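Local coordinates for protein 2-C-methyl-D-erythritol 4-phosphate cytidylyltransferase (Thermus thermophilus HB8, PDB 2PX7) that probably catalyses the transfer of a cytidylyl group from CTP to 2-C-methyl-D-erythritol 4-phosphate, an early step of non-mevalonate isoprenoid biosynthesis, at residues Glu56-Ala61 against Leu110-Ala115; Lys44-Val49 against Val70-Gly75. One frame throughout, in Å; residues are numbered along the deposited sequence.

Interaction 1 (Glu56-Ala61 against Leu110-Ala115)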
loop_
_atom_site.group_PDB
_atom_site.type_symbol
_atom_site.label_atom_id
_atom_site.label_comp_id
_atom_site.label_asym_id
_atom_site.label_seq_id
_atom_site.Cartn_x
_atom_site.Cartn_y
_atom_site.Cartn_z
ATOM N N GLU A 56 0.001 -22.886 -2.403
ATOM C CA GLU A 56 1.025 -23.491 -1.551
ATOM C C GLU A 56 1.508 -22.513 -0.494
ATOM O O GLU A 56 1.678 -22.887 0.664
ATOM C CB GLU A 56 2.183 -24.036 -2.399
ATOM C CG GLU A 56 1.793 -25.281 -3.222
ATOM C CD GLU A 56 2.842 -25.718 -4.238
ATOM O OE1 GLU A 56 3.772 -24.940 -4.555
ATOM O OE2 GLU A 56 2.722 -26.865 -4.738
ATOM N N TRP A 57 1.686 -21.251 -0.886
ATOM C CA TRP A 57 1.996 -20.194 0.086
ATOM C C TRP A 57 0.942 -20.072 1.188
ATOM O O TRP A 57 1.304 -20.081 2.356
ATOM C CB TRP A 57 2.223 -18.832 -0.591
ATOM C CG TRP A 57 3.528 -18.698 -1.323
ATOM C CD1 TRP A 57 3.700 -18.628 -2.682
ATOM C CD2 TRP A 57 4.843 -18.587 -0.748
ATOM N NE1 TRP A 57 5.030 -18.499 -2.985
ATOM C CE2 TRP A 57 5.756 -18.462 -1.823
ATOM C CE3 TRP A 57 5.335 -18.578 0.564
ATOM C CZ2 TRP A 57 7.145 -18.336 -1.627
ATOM C CZ3 TRP A 57 6.726 -18.467 0.763
ATOM C CH2 TRP A 57 7.610 -18.335 -0.334
ATOM N N THR A 58 -0.354 -19.974 0.854
ATOM C CA THR A 58 -1.344 -19.825 1.948
ATOM C C THR A 58 -1.456 -21.083 2.790
ATOM O O THR A 58 -1.614 -20.987 3.991
ATOM C CB THR A 58 -2.785 -19.266 1.565
ATOM O OG1 THR A 58 -3.693 -20.340 1.278
ATOM C CG2 THR A 58 -2.755 -18.277 0.457
ATOM N N LEU A 59 -1.354 -22.256 2.169
ATOM C CA LEU A 59 -1.413 -23.515 2.924
ATOM C C LEU A 59 -0.296 -23.660 3.952
ATOM O O LEU A 59 -0.516 -24.218 5.030
ATOM C CB LEU A 59 -1.480 -24.737 1.997
ATOM C CG LEU A 59 -2.781 -24.867 1.184
ATOM C CD1 LEU A 59 -2.829 -26.171 0.421
ATOM C CD2 LEU A 59 -4.019 -24.722 2.067
ATOM N N ALA A 60 0.892 -23.144 3.620
ATOM C CA ALA A 60 2.001 -23.052 4.572
ATOM C C ALA A 60 1.715 -22.075 5.716
ATOM O O ALA A 60 1.996 -22.377 6.874
ATOM C CB ALA A 60 3.307 -22.678 3.840
ATOM N N ALA A 61 1.142 -20.910 5.396
ATOM C CA ALA A 61 0.784 -19.905 6.412
ATOM C C ALA A 61 -0.247 -20.398 7.437
ATOM O O ALA A 61 -0.247 -19.953 8.598
ATOM C CB ALA A 61 0.298 -18.623 5.750
ATOM N N LEU A 110 -11.296 -18.411 9.873
ATOM C CA LEU A 110 -10.463 -17.390 9.245
ATOM C C LEU A 110 -10.703 -17.451 7.749
ATOM O O LEU A 110 -10.711 -18.534 7.156
ATOM C CB LEU A 110 -8.986 -17.606 9.560
ATOM C CG LEU A 110 -8.543 -17.432 11.024
ATOM C CD1 LEU A 110 -7.130 -17.963 11.215
ATOM C CD2 LEU A 110 -8.623 -15.955 11.497
ATOM N N VAL A 111 -10.954 -16.297 7.146
ATOM C CA VAL A 111 -11.178 -16.232 5.713
ATOM C C VAL A 111 -10.029 -15.435 5.084
ATOM O O VAL A 111 -9.759 -14.300 5.494
ATOM C CB VAL A 111 -12.516 -15.541 5.373
ATOM C CG1 VAL A 111 -12.855 -15.744 3.886
ATOM C CG2 VAL A 111 -13.640 -16.063 6.283
ATOM N N HIS A 112 -9.365 -16.028 4.099
ATOM C CA HIS A 112 -8.149 -15.443 3.570
ATOM C C HIS A 112 -8.092 -15.405 2.047
ATOM O O HIS A 112 -8.463 -16.362 1.388
ATOM C CB HIS A 112 -6.914 -16.159 4.140
ATOM C CG HIS A 112 -5.621 -15.528 3.730
ATOM N ND1 HIS A 112 -5.243 -14.269 4.146
ATOM C CD2 HIS A 112 -4.630 -15.970 2.919
ATOM C CE1 HIS A 112 -4.068 -13.969 3.621
ATOM N NE2 HIS A 112 -3.676 -14.983 2.868
ATOM N N ASP A 113 -7.646 -14.264 1.512
ATOM C CA ASP A 113 -7.397 -14.079 0.093
ATOM C C ASP A 113 -6.137 -14.801 -0.290
ATOM O O ASP A 113 -5.096 -14.509 0.273
ATOM C CB ASP A 113 -7.121 -12.614 -0.215
ATOM C CG ASP A 113 -8.320 -11.755 -0.083
ATOM O OD1 ASP A 113 -9.453 -12.288 0.077
ATOM O OD2 ASP A 113 -8.126 -10.510 -0.132
ATOM N N VAL A 114 -6.219 -15.701 -1.270
ATOM C CA VAL A 114 -5.059 -16.463 -1.746
ATOM C C VAL A 114 -4.009 -15.567 -2.447
ATOM O O VAL A 114 -2.849 -15.955 -2.589
ATOM C CB VAL A 114 -5.511 -17.672 -2.664
ATOM C CG1 VAL A 114 -5.821 -17.207 -4.085
ATOM C CG2 VAL A 114 -4.467 -18.781 -2.675
ATOM N N ALA A 115 -4.425 -14.374 -2.882
ATOM C CA ALA A 115 -3.499 -13.392 -3.463
ATOM C C ALA A 115 -2.645 -12.648 -2.426
ATOM O O ALA A 115 -1.852 -11.792 -2.805
ATOM C CB ALA A 115 -4.249 -12.384 -4.364
#
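Thr58 lays its methyl, CG2, between the edge of the His112 ring and the Val114 side chain, joining helix 54-61 to the loop that leaves the carboxyl end of strand 108-111. The setting is the Rossmann-like, nucleotide-binding half of the IspD fold, where parallel strands carry helices on their faces. CG2 of Thr58 lies 3.6 Å from CG2 of Val114 and 3.7 Å from CA of Val114, and the two side chains cross at about a right angle. The same CG2 of Thr58 reaches the His112 ring at its edge and in its plane, 3.9 Å from CD2 of His112. With CG anti to the backbone N (chi1 -175°), the ring continues toward the helix, and NE2 is bonded to the carbonyl O of Arg116, within the loop that follows the strand. Ile30 of strand 27-31 touches Thr58, His112 and Val114 alike, so the buried contact lies against this central strand. Asp113 points away from the helix into salt bridges with Arg93 and Arg116, near Lys217, which is predicted to position the substrate. No hydrogen bond spans the contact; CB of Thr58 also lies 4.0 Å from CD2 of His112.

Interaction 2 (Lys44-Val49 against Val70-Gly75)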
loop_
_atom_site.group_PDB
_atom_site.type_symbol
_atom_site.label_atom_id
_atom_site.label_comp_id
_atom_site.label_asym_id
_atom_site.label_seq_id
_atom_site.Cartn_x
_atom_site.Cartn_y
_atom_site.Cartn_z
ATOM N N LYS A 44 -5.820 -18.110 -10.426
ATOM C CA LYS A 44 -4.952 -17.353 -9.511
ATOM C C LYS A 44 -4.267 -18.223 -8.446
ATOM O O LYS A 44 -3.121 -17.961 -8.055
ATOM C CB LYS A 44 -5.746 -16.227 -8.834
ATOM C CG LYS A 44 -4.895 -15.199 -8.087
ATOM C CD LYS A 44 -3.961 -14.436 -9.047
ATOM C CE LYS A 44 -3.452 -13.120 -8.455
ATOM N NZ LYS A 44 -4.542 -12.111 -8.251
ATOM N N ALA A 45 -4.970 -19.256 -7.984
ATOM C CA ALA A 45 -4.433 -20.154 -6.963
ATOM C C ALA A 45 -3.172 -20.881 -7.436
ATOM O O ALA A 45 -2.318 -21.225 -6.629
ATOM C CB ALA A 45 -5.483 -21.154 -6.529
ATOM N N PHE A 46 -3.065 -21.091 -8.745
ATOM C CA PHE A 46 -1.917 -21.784 -9.335
ATOM C C PHE A 46 -0.869 -20.839 -9.934
ATOM O O PHE A 46 0.000 -21.273 -10.687
ATOM C CB PHE A 46 -2.374 -22.822 -10.379
ATOM C CG PHE A 46 -3.410 -23.812 -9.865
ATOM C CD1 PHE A 46 -3.448 -24.192 -8.522
ATOM C CD2 PHE A 46 -4.330 -24.387 -10.745
ATOM C CE1 PHE A 46 -4.398 -25.102 -8.061
ATOM C CE2 PHE A 46 -5.281 -25.306 -10.288
ATOM C CZ PHE A 46 -5.311 -25.659 -8.943
ATOM N N LEU A 47 -0.943 -19.552 -9.608
ATOM C CA LEU A 47 0.102 -18.605 -10.019
ATOM C C LEU A 47 1.375 -18.858 -9.209
ATOM O O LEU A 47 1.345 -18.854 -7.973
ATOM C CB LEU A 47 -0.368 -17.152 -9.866
ATOM C CG LEU A 47 0.600 -16.028 -10.273
ATOM C CD1 LEU A 47 0.629 -15.808 -11.783
ATOM C CD2 LEU A 47 0.242 -14.735 -9.559
ATOM N N GLN A 48 2.481 -19.095 -9.914
ATOM C CA GLN A 48 3.777 -19.329 -9.281
ATOM C C GLN A 48 4.392 -18.029 -8.773
ATOM O O GLN A 48 4.422 -17.024 -9.480
ATOM C CB GLN A 48 4.758 -20.014 -10.249
ATOM C CG GLN A 48 4.675 -21.537 -10.274
ATOM C CD GLN A 48 5.498 -22.207 -9.186
ATOM O OE1 GLN A 48 6.562 -21.720 -8.798
ATOM N NE2 GLN A 48 5.012 -23.342 -8.695
ATOM N N VAL A 49 4.883 -18.074 -7.542
ATOM C CA VAL A 49 5.604 -16.966 -6.938
ATOM C C VAL A 49 6.798 -17.584 -6.222
ATOM O O VAL A 49 6.660 -18.142 -5.128
ATOM C CB VAL A 49 4.714 -16.155 -5.928
ATOM C CG1 VAL A 49 5.493 -15.000 -5.313
ATOM C CG2 VAL A 49 3.442 -15.629 -6.599
ATOM N N VAL A 70 -10.715 -25.067 0.742
ATOM C CA VAL A 70 -10.301 -24.280 -0.415
ATOM C C VAL A 70 -11.335 -24.387 -1.530
ATOM O O VAL A 70 -11.802 -25.487 -1.852
ATOM C CB VAL A 70 -8.925 -24.751 -0.959
ATOM C CG1 VAL A 70 -8.489 -23.912 -2.183
ATOM C CG2 VAL A 70 -7.860 -24.702 0.141
ATOM N N ALA A 71 -11.674 -23.243 -2.118
ATOM C CA ALA A 71 -12.560 -23.183 -3.268
ATOM C C ALA A 71 -11.739 -22.973 -4.524
ATOM O O ALA A 71 -10.877 -22.086 -4.562
ATOM C CB ALA A 71 -13.563 -22.062 -3.108
ATOM N N LEU A 72 -11.991 -23.785 -5.552
ATOM C CA LEU A 72 -11.299 -23.620 -6.820
ATOM C C LEU A 72 -12.290 -23.452 -7.972
ATOM O O LEU A 72 -13.426 -23.917 -7.880
ATOM C CB LEU A 72 -10.358 -24.807 -7.085
ATOM C CG LEU A 72 -9.123 -24.943 -6.191
ATOM C CD1 LEU A 72 -8.366 -26.212 -6.544
ATOM C CD2 LEU A 72 -8.211 -23.706 -6.292
ATOM N N PRO A 73 -11.865 -22.802 -9.071
ATOM C CA PRO A 73 -12.843 -22.634 -10.142
ATOM C C PRO A 73 -13.282 -24.015 -10.671
ATOM O O PRO A 73 -12.467 -24.938 -10.690
ATOM C CB PRO A 73 -12.078 -21.849 -11.215
ATOM C CG PRO A 73 -10.859 -21.286 -10.516
ATOM C CD PRO A 73 -10.541 -22.255 -9.423
ATOM N N PRO A 74 -14.572 -24.173 -11.048
ATOM C CA PRO A 74 -15.025 -25.465 -11.574
ATOM C C PRO A 74 -14.151 -25.921 -12.750
ATOM O O PRO A 74 -13.786 -25.106 -13.599
ATOM C CB PRO A 74 -16.450 -25.161 -12.048
ATOM C CG PRO A 74 -16.902 -24.004 -11.184
ATOM C CD PRO A 74 -15.661 -23.172 -11.023
ATOM N N GLY A 75 -13.804 -27.204 -12.788
ATOM C CA GLY A 75 -12.923 -27.723 -13.837
ATOM C C GLY A 75 -11.441 -27.753 -13.484
ATOM O O GLY A 75 -10.694 -28.564 -14.032
#
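Leu72 and Phe46 both hold CG anti to their own carbonyl carbon and beside the backbone N (chi1 -69° and -53°), and this carries the leucine fork and the far end of the phenylalanine ring to one another, with the two side chains crossing at about a right angle. The forked end of Leu72 then divides its work between neighbouring residues of the loop. CD2 of Leu72 meets CB of Ala45 at 3.7 Å, while CD1 of Leu72 comes to CZ of Phe46 at 3.9 Å, obliquely to the ring. Ala45 aims its CB toward the strand; the CB of Phe46 starts off to one side, and the outer end of its ring comes nearer. The contact is wholly apolar and small, about 110 Å² counted over both sides, with the backbones well separated: CA of Ala45 and CA of Leu72 are 7.7 Å apart.

Behind these side chains lies a short 3-10 segment at Lys44-Ala45, and N of Leu47 bonds to O of Lys44 at 3.1 Å. Lys44, a predicted transition-state stabiliser, sends its chain away from the strand, and NZ is hydrogen-bonded to the carbonyl O of Ile218. The segment thus packs its apolar side chains on strand 67-72, next to the outermost strand 85-88, while its lysine leads elsewhere, consistent with the predicted role. Pro79 flanks Phe46, and Phe86 of strand 85-88 touches Leu72. Backbone bonds from Ala45 to Leu55 and from Leu47 to Leu54 join the loop to helix 54-61, while Leu47 and Val49 pack on Leu224 of helix 221-231.

How the interactions relate
The centres of interactions 1 and 2 are 11 Å apart, and both reach the seven-stranded mixed sheet, where strand 27-31 lies between strands 67-72 and 108-111. Their segments alternate along the chain: 44-49, 56-61, 70-75, then 110-115. The earlier loop is thus joined to strand 67-72, and the helix to the loop after strand 108-111. The two contacts also touch directly: NE1 of Trp57 probably hydrogen-bonds to O of Val49 at 2.7 Å, and CB of Ala115 packs on NZ of Lys44 at 3.9 Å. This brings Lys44, a predicted transition-state stabiliser, beside the loop whose Asp113 lies about 4 Å, side chain to side chain, from Lys217, predicted to position MEP.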